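Local coordinates for oxidoreductase (Thermotoga maritima, PDB 1ZH8), which probably catalyses NADP-dependent oxidation or reduction of an alcohol or sugar-like substrate, as a member of the GFO/IDH/MocA family with a Rossmann-fold domain, at residues 98-101 with 102-106; 116-119 with 120-123; 181-184 with 185-188; 190-194 with 195-199; 287-290 with 291-294. All coordinates share one frame; numbering follows the deposited sequence.

Contact 1 (98-101 with 102-106); sequences FIEK and ALRKG
The C-terminal end of helix 95-104 closes here in a Schellman motif, within a beta-alpha-beta unit of the Rossmann fold. F98 O and I99 O accept from A102 N and L103 N, each at 3.0 Å. E100 O takes R104 N, and K101 O takes K105 N at a longer 3.2 Å. G106 then leaves the helix with positive phi (69°). Its N reaches back to L103 O at 3.0 Å.

Two side-chain pairs, each spanning one turn, run along the helix. I99 and L103 lie side by side and point the same way, with I99 CG2 4.1 Å from L103 CD1. On another side, E100 and R104 also run alongside each other. E100 CG stands anti to the backbone N (chi1 -168°), and the extended chain carries OE2 to the edge of the R104 guanidinium, near its plane. The two planes are 27° apart. This salt bridge is long, 3.8 Å from E100 OE2 to R104 NE. K105 NZ forms a salt bridge with E79.

I99 and A102 rest on V109 of strand 108-112. L103 and E100 meet L128 of helix 119-131, and K101 and A102 touch Y74 of helix 74-79.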
# COMPACT_ATOMS: atom_id res chain seq x y z
N PHE A 98 1.01 8.15 -36.79
CA PHE A 98 0.62 9.53 -37.09
C PHE A 98 1.73 10.55 -36.78
O PHE A 98 1.94 11.51 -37.52
CB PHE A 98 -0.69 9.90 -36.39
CG PHE A 98 -1.92 9.48 -37.14
CD1 PHE A 98 -1.96 8.26 -37.83
CD2 PHE A 98 -3.06 10.29 -37.15
CE1 PHE A 98 -3.12 7.87 -38.54
CE2 PHE A 98 -4.21 9.92 -37.82
CZ PHE A 98 -4.25 8.71 -38.52
N ILE A 99 2.46 10.31 -35.69
CA ILE A 99 3.65 11.11 -35.38
C ILE A 99 4.65 10.99 -36.53
O ILE A 99 5.17 12.00 -37.02
CB ILE A 99 4.28 10.71 -34.02
CG1 ILE A 99 3.38 11.21 -32.87
CG2 ILE A 99 5.73 11.23 -33.90
CD1 ILE A 99 3.68 10.56 -31.50
N GLU A 100 4.88 9.76 -36.99
CA GLU A 100 5.81 9.54 -38.09
C GLU A 100 5.38 10.26 -39.36
O GLU A 100 6.22 10.82 -40.07
CB GLU A 100 6.01 8.04 -38.40
CG GLU A 100 7.20 7.80 -39.33
CD GLU A 100 7.54 6.33 -39.51
OE1 GLU A 100 6.94 5.48 -38.83
OE2 GLU A 100 8.43 6.04 -40.35
N LYS A 101 4.07 10.22 -39.65
CA LYS A 101 3.58 10.92 -40.84
C LYS A 101 3.87 12.43 -40.71
O LYS A 101 4.36 13.04 -41.65
CB LYS A 101 2.08 10.65 -41.07
CG LYS A 101 1.80 9.40 -41.87
CD LYS A 101 0.42 8.80 -41.57
CE LYS A 101 0.27 7.40 -42.17
NZ LYS A 101 -0.87 6.62 -41.61
N ALA A 102 3.61 13.00 -39.54
CA ALA A 102 3.83 14.43 -39.33
C ALA A 102 5.31 14.82 -39.52
O ALA A 102 5.62 15.79 -40.20
CB ALA A 102 3.33 14.83 -37.96
N LEU A 103 6.22 14.06 -38.91
CA LEU A 103 7.64 14.36 -39.00
C LEU A 103 8.14 14.20 -40.42
O LEU A 103 9.00 14.98 -40.86
CB LEU A 103 8.46 13.50 -38.04
CG LEU A 103 8.12 13.55 -36.55
CD1 LEU A 103 9.06 12.64 -35.81
CD2 LEU A 103 8.16 14.96 -35.94
N ARG A 104 7.62 13.21 -41.15
CA ARG A 104 7.97 13.03 -42.57
C ARG A 104 7.60 14.23 -43.44
O ARG A 104 8.28 14.50 -44.43
CB ARG A 104 7.34 11.77 -43.15
CG ARG A 104 8.10 10.52 -42.83
CD ARG A 104 7.44 9.33 -43.47
NE ARG A 104 8.31 8.17 -43.44
CZ ARG A 104 9.26 7.91 -44.35
NH1 ARG A 104 9.47 8.74 -45.38
NH2 ARG A 104 9.99 6.82 -44.22
N LYS A 105 6.53 14.92 -43.06
CA LYS A 105 6.09 16.15 -43.74
C LYS A 105 6.72 17.43 -43.19
O LYS A 105 6.41 18.52 -43.66
CB LYS A 105 4.57 16.26 -43.72
CG LYS A 105 3.91 16.05 -45.09
CD LYS A 105 3.94 14.60 -45.55
CE LYS A 105 3.48 14.46 -47.01
NZ LYS A 105 4.32 15.20 -48.01
N GLY A 106 7.60 17.29 -42.19
CA GLY A 106 8.20 18.45 -41.52
C GLY A 106 7.22 19.26 -40.68
O GLY A 106 7.22 20.48 -40.73

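Contact 2 (116-119 with 120-123); sequences STDV and ETGK
The side chains of D118 and T121 cross obliquely, and one carboxylate oxygen accepts from both the hydroxyl and the backbone N-H of the threonine. T121 OG1 donates to D118 OD1 at 2.7 Å, on the syn side and 31° out of the carboxylate plane. T121 N reaches the same OD1 at 3.0 Å. Both donors come from the same face of the plane. D118 CG sits between its own backbone N and carbonyl carbon (chi1 49°), which folds the carboxylate back over the first turn. The other oxygen, D118 OD2, is met from above the plane by T117 OG1 at 2.8 Å. An alanine in place of D118 is likely to leave T121 N and the hydroxyls of T117 and T121 without their acceptor.

S116 OG lies beside the T121 methyl, 3.2 Å from T121 CG2. V119 and K123 also meet, with V119 CG1 4.1 Å from K123 CE. G122 N donates to D118 O at 2.8 Å, and K123 N to V119 O.

V119 and K123 also touch L317 of helix 313-329, and E324 of that helix accepts from V119 N. With D118 at the N-cap and its side chain on T121 N, this is a side-chain N-cap at the start of helix 119-131.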
# COMPACT_ATOMS: atom_id res chain seq x y z
N SER A 116 2.35 5.64 -26.25
CA SER A 116 1.91 4.60 -27.18
C SER A 116 1.25 3.44 -26.42
O SER A 116 0.96 3.58 -25.24
CB SER A 116 3.05 4.08 -28.04
OG SER A 116 2.55 3.27 -29.09
N THR A 117 1.02 2.32 -27.09
CA THR A 117 0.22 1.24 -26.55
C THR A 117 1.00 0.41 -25.54
O THR A 117 0.41 -0.28 -24.70
CB THR A 117 -0.26 0.29 -27.66
OG1 THR A 117 0.89 -0.15 -28.40
CG2 THR A 117 -1.22 1.00 -28.61
N ASP A 118 2.32 0.48 -25.66
CA ASP A 118 3.26 -0.28 -24.82
C ASP A 118 4.68 0.28 -25.02
O ASP A 118 4.92 1.11 -25.90
CB ASP A 118 3.24 -1.78 -25.19
CG ASP A 118 3.35 -2.00 -26.69
OD1 ASP A 118 4.45 -1.78 -27.22
OD2 ASP A 118 2.34 -2.35 -27.34
N VAL A 119 5.62 -0.21 -24.22
CA VAL A 119 6.98 0.33 -24.25
C VAL A 119 7.76 0.03 -25.54
O VAL A 119 8.44 0.92 -26.04
CB VAL A 119 7.79 -0.04 -22.99
CG1 VAL A 119 9.22 0.42 -23.12
CG2 VAL A 119 7.16 0.61 -21.78
N GLU A 120 7.69 -1.18 -26.09
CA GLU A 120 8.36 -1.41 -27.38
C GLU A 120 7.89 -0.47 -28.50
O GLU A 120 8.70 -0.00 -29.31
CB GLU A 120 8.35 -2.90 -27.82
CG GLU A 120 6.99 -3.49 -28.20
CD GLU A 120 7.09 -4.90 -28.81
OE1 GLU A 120 8.20 -5.34 -29.17
OE2 GLU A 120 6.04 -5.56 -28.94
N THR A 121 6.60 -0.14 -28.52
CA THR A 121 6.08 0.77 -29.52
C THR A 121 6.44 2.20 -29.15
O THR A 121 6.76 3.02 -30.03
CB THR A 121 4.55 0.65 -29.68
OG1 THR A 121 4.19 -0.73 -29.72
CG2 THR A 121 4.12 1.25 -30.98
N GLY A 122 6.38 2.50 -27.85
CA GLY A 122 6.79 3.80 -27.31
C GLY A 122 8.21 4.16 -27.72
O GLY A 122 8.47 5.30 -28.12
N LYS A 123 9.13 3.18 -27.65
CA LYS A 123 10.54 3.41 -28.00
C LYS A 123 10.69 3.88 -29.43
O LYS A 123 11.64 4.58 -29.74
CB LYS A 123 11.38 2.16 -27.85
CG LYS A 123 11.89 1.84 -26.47
CD LYS A 123 12.43 0.40 -26.52
CE LYS A 123 12.71 -0.15 -25.13
NZ LYS A 123 13.37 -1.50 -25.21

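Contact 3 (181-184 with 185-188); sequences VHTD and WRKK. With NAP (NADP nicotinamide-adenine-dinucleotide phosphate), chain D.
The backbone turns from a loop into the short helix 184-187, where T183 O accepts from K187 N at 3.0 Å and D184 O from K188 N. T183 holds the N-cap position, but its side chain makes no capping bond. The turn belongs to the NADP pocket and lies in the C-terminal domain of the GFO/IDH/MocA family.

T183 OG1 lies against CB, CG and CD of R186. It also sits near the guanidinium plane and accepts from R186 NH1 at 3.2 Å, while it bonds to Y180 O as well. The R186 chain runs extended from CG to NE, which carries its guanidinium out to the diphosphate. There CZ2 of W185 lies over one face of the guanidinium, 3.2 Å above its centre. R186 NE pairs with D198, so NE, NH1 and NH2 all have partners.

W185 CG stands between its backbone N and carbonyl carbon (chi1 65°), and the indole edge faces the cofactor. W185 NE1 donates to NAP O2A at 3.1 Å and more weakly to NAP O3. T183 OG1 lies over one face of this ring, toward its rim. The D184 side chain runs at about a right angle to that of W185, with carboxylate and ring planes 68° apart. D184 OD1 bonds weakly to W185 N, and D184 OD2 pairs with R53. K187 lays its CG 3.4 Å from V181 O before its end leads away.

The guanidinium grips one oxygen of the nicotinamide-side phosphate with two nitrogens: R186 NH1 is 2.8 Å from NAP O2N, and R186 NH2 is 2.7 Å from the same atom.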
# COMPACT_ATOMS: atom_id res chain seq x y z
N VAL A 181 -15.98 5.49 -20.79
CA VAL A 181 -16.28 4.07 -20.78
C VAL A 181 -16.85 3.57 -22.13
O VAL A 181 -16.68 2.40 -22.49
CB VAL A 181 -17.21 3.75 -19.59
CG1 VAL A 181 -17.98 2.47 -19.78
CG2 VAL A 181 -16.40 3.74 -18.29
N HIS A 182 -17.51 4.45 -22.87
CA HIS A 182 -18.23 4.03 -24.08
C HIS A 182 -17.48 4.16 -25.41
O HIS A 182 -18.01 3.77 -26.45
CB HIS A 182 -19.60 4.70 -24.12
CG HIS A 182 -20.49 4.27 -23.00
ND1 HIS A 182 -21.00 2.99 -22.91
CD2 HIS A 182 -20.91 4.92 -21.89
CE1 HIS A 182 -21.72 2.88 -21.81
NE2 HIS A 182 -21.69 4.04 -21.18
N THR A 183 -16.25 4.67 -25.36
CA THR A 183 -15.43 4.80 -26.55
C THR A 183 -14.84 3.45 -26.97
O THR A 183 -14.37 2.66 -26.13
CB THR A 183 -14.30 5.80 -26.34
OG1 THR A 183 -13.55 5.42 -25.18
CG2 THR A 183 -14.87 7.20 -26.15
N ASP A 184 -14.87 3.20 -28.28
CA ASP A 184 -14.51 1.90 -28.87
C ASP A 184 -13.10 1.39 -28.50
O ASP A 184 -12.92 0.21 -28.13
CB ASP A 184 -14.75 1.90 -30.40
CG ASP A 184 -13.95 3.00 -31.15
OD1 ASP A 184 -13.05 3.66 -30.59
OD2 ASP A 184 -14.22 3.19 -32.35
N TRP A 185 -12.12 2.29 -28.55
CA TRP A 185 -10.73 1.92 -28.30
C TRP A 185 -10.40 1.72 -26.80
O TRP A 185 -9.35 1.15 -26.47
CB TRP A 185 -9.78 2.94 -28.94
CG TRP A 185 -9.88 4.33 -28.33
CD1 TRP A 185 -10.78 5.33 -28.67
CD2 TRP A 185 -9.07 4.87 -27.27
NE1 TRP A 185 -10.56 6.44 -27.88
CE2 TRP A 185 -9.52 6.19 -27.03
CE3 TRP A 185 -8.00 4.37 -26.52
CZ2 TRP A 185 -8.94 7.01 -26.06
CZ3 TRP A 185 -7.43 5.17 -25.55
CH2 TRP A 185 -7.90 6.49 -25.32
N ARG A 186 -11.29 2.17 -25.92
CA ARG A 186 -11.21 1.83 -24.48
C ARG A 186 -11.98 0.55 -24.11
O ARG A 186 -11.61 -0.15 -23.18
CB ARG A 186 -11.65 3.01 -23.59
CG ARG A 186 -10.69 4.23 -23.61
CD ARG A 186 -11.14 5.31 -22.60
NE ARG A 186 -10.31 6.51 -22.60
CZ ARG A 186 -10.56 7.64 -23.28
NH1 ARG A 186 -11.65 7.75 -24.05
NH2 ARG A 186 -9.72 8.66 -23.18
N LYS A 187 -13.05 0.24 -24.84
CA LYS A 187 -13.86 -0.96 -24.57
C LYS A 187 -13.10 -2.23 -24.94
O LYS A 187 -13.23 -3.28 -24.29
CB LYS A 187 -15.18 -0.93 -25.36
CG LYS A 187 -16.20 0.11 -24.91
CD LYS A 187 -17.43 0.11 -25.84
CE LYS A 187 -18.21 -1.20 -25.72
NZ LYS A 187 -19.34 -1.29 -26.67
N LYS A 188 -12.33 -2.12 -26.03
CA LYS A 188 -11.51 -3.21 -26.53
C LYS A 188 -10.11 -2.66 -26.61
O LYS A 188 -9.66 -2.30 -27.69
CB LYS A 188 -11.97 -3.68 -27.93
CG LYS A 188 -13.36 -4.28 -27.98
CD LYS A 188 -13.49 -5.45 -28.98
CE LYS A 188 -13.25 -5.02 -30.43
NZ LYS A 188 -13.31 -6.19 -31.37
PA NAP D . -12.40 9.72 -28.18
O1A NAP D . -13.55 10.52 -27.70
O2A NAP D . -12.78 8.39 -28.68
O5B NAP D . -11.59 10.59 -29.26
C5B NAP D . -10.91 9.96 -30.31
C4B NAP D . -11.21 10.72 -31.59
O4B NAP D . -10.37 10.27 -32.64
C3B NAP D . -12.65 10.49 -32.05
O3B NAP D . -13.05 11.71 -32.60
C2B NAP D . -12.45 9.45 -33.14
O2B NAP D . -13.43 9.14 -34.13
C1B NAP D . -11.18 9.96 -33.77
N9A NAP D . -10.55 8.94 -34.60
C8A NAP D . -10.56 7.57 -34.43
N7A NAP D . -9.84 7.01 -35.42
C5A NAP D . -9.38 8.01 -36.23
C6A NAP D . -8.61 8.01 -37.39
N6A NAP D . -8.19 6.88 -37.92
N1A NAP D . -8.28 9.20 -37.99
C2A NAP D . -8.73 10.38 -37.45
N3A NAP D . -9.50 10.38 -36.32
C4A NAP D . -9.82 9.22 -35.72
O3 NAP D . -11.38 9.51 -26.97
PN NAP D . -10.72 10.71 -26.13
O1N NAP D . -10.90 12.07 -26.74
O2N NAP D . -11.15 10.37 -24.78
O5D NAP D . -9.13 10.42 -26.19
C5D NAP D . -8.30 10.79 -27.28
C4D NAP D . -6.87 10.95 -26.77
O4D NAP D . -6.87 11.91 -25.72
C3D NAP D . -6.34 9.65 -26.16
O3D NAP D . -4.99 9.44 -26.52
C2D NAP D . -6.45 9.84 -24.67
O2D NAP D . -5.46 9.12 -23.96
C1D NAP D . -6.30 11.35 -24.54
N1N NAP D . -6.96 11.83 -23.33
C2N NAP D . -6.20 12.51 -22.42
C3N NAP D . -6.78 12.99 -21.24
C7N NAP D . -6.01 13.92 -20.34
O7N NAP D . -6.65 14.33 -19.15
N7N NAP D . -4.77 14.35 -20.65
C4N NAP D . -8.14 12.77 -21.00
C5N NAP D . -8.91 12.09 -21.96
C6N NAP D . -8.31 11.62 -23.12
P2B NAP D . -14.73 9.92 -34.65
O1X NAP D . -14.38 10.93 -35.72
O2X NAP D . -15.42 10.66 -33.53
O3X NAP D . -15.61 8.83 -35.22

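Contact 4 (190-194 with 195-199)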
# COMPACT_ATOMS: atom_id res chain seq x y z
N LYS A 190 -6.22 -1.69 -26.90
CA LYS A 190 -4.98 -2.20 -27.47
C LYS A 190 -3.81 -1.78 -26.59
O LYS A 190 -2.72 -2.35 -26.68
CB LYS A 190 -4.81 -1.76 -28.93
CG LYS A 190 -5.83 -2.43 -29.87
CD LYS A 190 -5.74 -1.96 -31.33
CE LYS A 190 -6.76 -2.72 -32.18
NZ LYS A 190 -6.47 -2.64 -33.63
N HIS A 191 -4.05 -0.81 -25.71
CA HIS A 191 -3.02 -0.36 -24.79
C HIS A 191 -2.82 -1.27 -23.56
O HIS A 191 -3.77 -1.86 -23.03
CB HIS A 191 -3.24 1.10 -24.41
CG HIS A 191 -4.62 1.43 -23.94
ND1 HIS A 191 -5.72 1.40 -24.76
CD2 HIS A 191 -5.07 1.84 -22.72
CE1 HIS A 191 -6.79 1.76 -24.08
NE2 HIS A 191 -6.42 2.03 -22.84
N VAL A 192 -1.57 -1.38 -23.12
CA VAL A 192 -1.22 -2.29 -22.02
C VAL A 192 -2.04 -1.95 -20.77
O VAL A 192 -2.12 -0.79 -20.34
CB VAL A 192 0.34 -2.31 -21.76
CG1 VAL A 192 0.87 -0.97 -21.29
CG2 VAL A 192 0.74 -3.42 -20.79
N GLY A 193 -2.71 -2.96 -20.23
CA GLY A 193 -3.44 -2.79 -18.99
C GLY A 193 -4.73 -1.99 -19.04
O GLY A 193 -5.30 -1.66 -17.99
N GLY A 194 -5.20 -1.67 -20.25
CA GLY A 194 -6.46 -0.95 -20.42
C GLY A 194 -6.45 0.37 -19.66
O GLY A 194 -5.58 1.21 -19.89
N PHE A 195 -7.39 0.55 -18.73
CA PHE A 195 -7.48 1.80 -18.00
C PHE A 195 -6.28 2.03 -17.12
O PHE A 195 -6.02 3.16 -16.73
CB PHE A 195 -8.75 1.87 -17.15
CG PHE A 195 -9.94 2.35 -17.91
CD1 PHE A 195 -10.14 3.71 -18.10
CD2 PHE A 195 -10.84 1.44 -18.44
CE1 PHE A 195 -11.25 4.17 -18.82
CE2 PHE A 195 -11.96 1.89 -19.18
CZ PHE A 195 -12.16 3.25 -19.37
N LEU A 196 -5.56 0.96 -16.79
CA LEU A 196 -4.36 1.11 -15.99
C LEU A 196 -3.31 1.99 -16.67
O LEU A 196 -2.67 2.82 -16.00
CB LEU A 196 -3.79 -0.23 -15.55
CG LEU A 196 -4.76 -1.13 -14.76
CD1 LEU A 196 -4.04 -2.42 -14.34
CD2 LEU A 196 -5.36 -0.40 -13.55
N SER A 197 -3.13 1.85 -17.99
CA SER A 197 -2.22 2.76 -18.70
C SER A 197 -2.87 4.10 -18.99
O SER A 197 -2.23 5.14 -18.88
CB SER A 197 -1.82 2.16 -20.04
OG SER A 197 -0.77 1.24 -19.88
N ASP A 198 -4.14 4.06 -19.37
CA ASP A 198 -4.86 5.25 -19.77
C ASP A 198 -4.78 6.34 -18.68
O ASP A 198 -4.33 7.45 -18.96
CB ASP A 198 -6.31 4.87 -20.13
CG ASP A 198 -7.18 6.06 -20.49
OD1 ASP A 198 -6.64 7.13 -20.85
OD2 ASP A 198 -8.41 5.91 -20.41
N GLY A 199 -5.15 6.00 -17.45
CA GLY A 199 -5.04 6.92 -16.34
C GLY A 199 -3.75 6.79 -15.57
O GLY A 199 -3.34 7.71 -14.88
O HOH W 1 -8.74 2.83 -21.27
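L196 N donates to G193 O at 2.9 Å, from above the carbonyl plane. D198 N reaches G194 O at 3.2 Å, and S197 N makes a weak bond to the same oxygen. Beside them, S197 OG points to V192 O. In the conformer described the two are an implausibly short 2.5 Å apart, so the exact length of this bond is doubtful.

The ring end of H191 passes the D198 side chain, ring and carboxylate planes 87° apart. H191 NE2 is 3.9 Å from D198 CB. H191 CG stands between its backbone N and carbonyl carbon (chi1 51°), which turns the ring toward the helix. A water joins the polar ends, 2.9 Å from H191 NE2 and donating to D198 OD2 at 3.2 Å. It lies at the histidine edge and over one face of the F195 ring, 3.5 Å above its centre.

A type II turn from H191 to G194, closed by G194 N on H191 O, sets these groups in place. G193 and G194 both have positive phi, and G194 is the N-cap of helix 195-211. D198 is further fixed by a salt bridge to K113, and it touches the NADP.

V192 and S197 pack on L320 of helix 313-329, while F195 and L196 face loops at L228 and M231.

Contact 5 (287-290 with 291-294). With NAP (NADP nicotinamide-adenine-dinucleotide phosphate), chain D.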
# COMPACT_ATOMS: atom_id res chain seq x y z
N GLN A 287 -5.52 27.65 -8.32
CA GLN A 287 -5.92 26.77 -9.40
C GLN A 287 -5.44 27.21 -10.78
O GLN A 287 -5.30 28.40 -11.04
CB GLN A 287 -7.44 26.54 -9.38
CG GLN A 287 -7.86 25.54 -8.31
CD GLN A 287 -6.93 24.32 -8.23
OE1 GLN A 287 -6.70 23.61 -9.22
NE2 GLN A 287 -6.38 24.08 -7.04
N GLU A 288 -5.17 26.24 -11.65
CA GLU A 288 -4.70 26.51 -13.02
C GLU A 288 -5.18 25.47 -14.01
O GLU A 288 -5.49 24.35 -13.64
CB GLU A 288 -3.18 26.54 -13.06
CG GLU A 288 -2.55 27.63 -12.25
CD GLU A 288 -1.16 27.94 -12.72
OE1 GLU A 288 -1.01 28.43 -13.86
OE2 GLU A 288 -0.22 27.69 -11.93
N ASN A 289 -5.24 25.84 -15.28
CA ASN A 289 -5.62 24.89 -16.30
C ASN A 289 -4.33 24.26 -16.81
O ASN A 289 -3.50 24.95 -17.39
CB ASN A 289 -6.41 25.58 -17.43
CG ASN A 289 -6.82 24.63 -18.54
OD1 ASN A 289 -6.03 23.77 -18.98
ND2 ASN A 289 -8.05 24.76 -19.01
N SER A 290 -4.14 22.96 -16.56
CA SER A 290 -2.91 22.28 -16.94
C SER A 290 -2.79 22.05 -18.45
O SER A 290 -1.67 22.03 -18.98
CB SER A 290 -2.77 20.94 -16.20
OG SER A 290 -3.90 20.10 -16.41
N TYR A 291 -3.92 21.87 -19.14
CA TYR A 291 -3.93 21.77 -20.60
C TYR A 291 -3.47 23.07 -21.22
O TYR A 291 -2.69 23.08 -22.17
CB TYR A 291 -5.33 21.41 -21.10
CG TYR A 291 -5.87 20.16 -20.45
CD1 TYR A 291 -5.44 18.90 -20.88
CD2 TYR A 291 -6.76 20.24 -19.37
CE1 TYR A 291 -5.89 17.74 -20.26
CE2 TYR A 291 -7.23 19.08 -18.74
CZ TYR A 291 -6.79 17.84 -19.20
OH TYR A 291 -7.25 16.69 -18.63
N GLN A 292 -3.92 24.18 -20.66
CA GLN A 292 -3.51 25.48 -21.13
C GLN A 292 -2.01 25.61 -20.90
O GLN A 292 -1.28 26.08 -21.77
CB GLN A 292 -4.26 26.56 -20.38
CG GLN A 292 -4.01 27.95 -20.88
CD GLN A 292 -4.84 28.97 -20.15
OE1 GLN A 292 -6.04 28.76 -19.91
NE2 GLN A 292 -4.21 30.07 -19.76
N LYS A 293 -1.58 25.18 -19.72
CA LYS A 293 -0.19 25.30 -19.34
C LYS A 293 0.72 24.47 -20.25
O LYS A 293 1.82 24.93 -20.61
CB LYS A 293 -0.02 24.93 -17.87
CG LYS A 293 -0.19 26.12 -16.95
CD LYS A 293 0.27 25.76 -15.56
CE LYS A 293 1.76 26.07 -15.34
NZ LYS A 293 2.27 25.47 -14.05
N GLU A 294 0.27 23.29 -20.64
CA GLU A 294 1.07 22.48 -21.53
C GLU A 294 1.14 23.06 -22.95
O GLU A 294 2.17 22.91 -23.62
CB GLU A 294 0.66 20.99 -21.50
CG GLU A 294 -0.68 20.66 -22.12
CD GLU A 294 -1.07 19.21 -21.98
OE1 GLU A 294 -0.22 18.38 -21.57
OE2 GLU A 294 -2.24 18.88 -22.27
PA NAP D . -12.40 9.72 -28.18
O1A NAP D . -13.55 10.52 -27.70
O2A NAP D . -12.78 8.39 -28.68
O5B NAP D . -11.59 10.59 -29.26
C5B NAP D . -10.91 9.96 -30.31
C4B NAP D . -11.21 10.72 -31.59
O4B NAP D . -10.37 10.27 -32.64
C3B NAP D . -12.65 10.49 -32.05
O3B NAP D . -13.05 11.71 -32.60
C2B NAP D . -12.45 9.45 -33.14
O2B NAP D . -13.43 9.14 -34.13
C1B NAP D . -11.18 9.96 -33.77
N9A NAP D . -10.55 8.94 -34.60
C8A NAP D . -10.56 7.57 -34.43
N7A NAP D . -9.84 7.01 -35.42
C5A NAP D . -9.38 8.01 -36.23
C6A NAP D . -8.61 8.01 -37.39
N6A NAP D . -8.19 6.88 -37.92
N1A NAP D . -8.28 9.20 -37.99
C2A NAP D . -8.73 10.38 -37.45
N3A NAP D . -9.50 10.38 -36.32
C4A NAP D . -9.82 9.22 -35.72
O3 NAP D . -11.38 9.51 -26.97
PN NAP D . -10.72 10.71 -26.13
O1N NAP D . -10.90 12.07 -26.74
O2N NAP D . -11.15 10.37 -24.78
O5D NAP D . -9.13 10.42 -26.19
C5D NAP D . -8.30 10.79 -27.28
C4D NAP D . -6.87 10.95 -26.77
O4D NAP D . -6.87 11.91 -25.72
C3D NAP D . -6.34 9.65 -26.16
O3D NAP D . -4.99 9.44 -26.52
C2D NAP D . -6.45 9.84 -24.67
O2D NAP D . -5.46 9.12 -23.96
C1D NAP D . -6.30 11.35 -24.54
N1N NAP D . -6.96 11.83 -23.33
C2N NAP D . -6.20 12.51 -22.42
C3N NAP D . -6.78 12.99 -21.24
C7N NAP D . -6.01 13.92 -20.34
O7N NAP D . -6.65 14.33 -19.15
N7N NAP D . -4.77 14.35 -20.65
C4N NAP D . -8.14 12.77 -21.00
C5N NAP D . -8.91 12.09 -21.96
C6N NAP D . -8.31 11.62 -23.12
P2B NAP D . -14.73 9.92 -34.65
O1X NAP D . -14.38 10.93 -35.72
O2X NAP D . -15.42 10.66 -33.53
O3X NAP D . -15.61 8.83 -35.22
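N289 and Q292 make the tight part of this contact, at the start of helix 290-303. N289 is the N-cap. Its CG stands anti to the backbone N (chi1 179°), which swings OD1 over the first turn. Q292 N donates to N289 OD1 at 2.7 Å, from above the amide plane (51° out of it). The bond is fairly straight at the hydrogen, 160°. The two side chains cross at about a right angle, with N289 CB 3.8 Å from Q292 CB. Backbone bonds follow, K293 N to N289 O at 3.0 Å and E294 N to S290 O at 2.8 Å.

On the ring of Y291, S290 OG lies over one face, offset toward the rim, and N289 OD1 sits at the edge. S290 OG is itself bonded to N141. L33 and A37 of helix 28-39 also touch the tyrosine. Y291 OH donates to NAP O7N at 2.5 Å, very short, so the exact length is doubtful. The carboxamide carbon lies near the plane of the ring. A phenylalanine in place of Y291 would probably leave the carboxamide oxygen without this donor and the carboxamide freer to turn.

The solvent side is looser. E288 is exposed, and its carboxylate lies across the K293 chain. The closest approach is E288 OE1 to K293 CD at 3.4 Å. The salt bridge is long, 4.0 Å from E288 OE2 to K293 NZ.

Y291 follows the cap within the first turn, and its hydroxyl meets the nicotinamide amide, consistent with a role in orienting the reactive end of the cofactor.

In the fold
The NADP ties three of the contacts together. Contacts 3 and 5 both hydrogen-bond to it, although their centres lie 26 Å apart: contact 3 holds the diphosphate, contact 5 the nicotinamide amide. Contact 4 touches contact 3 through the salt bridge R186 NE to D198 OD2 at 3.0 Å, with centres 11 Å apart, consistent with D198 fixing the arginine. Contact 2 meets contact 4 through a probable hydrogen bond between T117 O and V192 N, 2.8 Å apart, linking the Rossmann-fold and C-terminal parts. Contact 1 touches none of the others; contact 2 comes nearest, at about 7 Å between nearest atoms. The F98 side chain of contact 1 still lies about 4 Å from the cofactor.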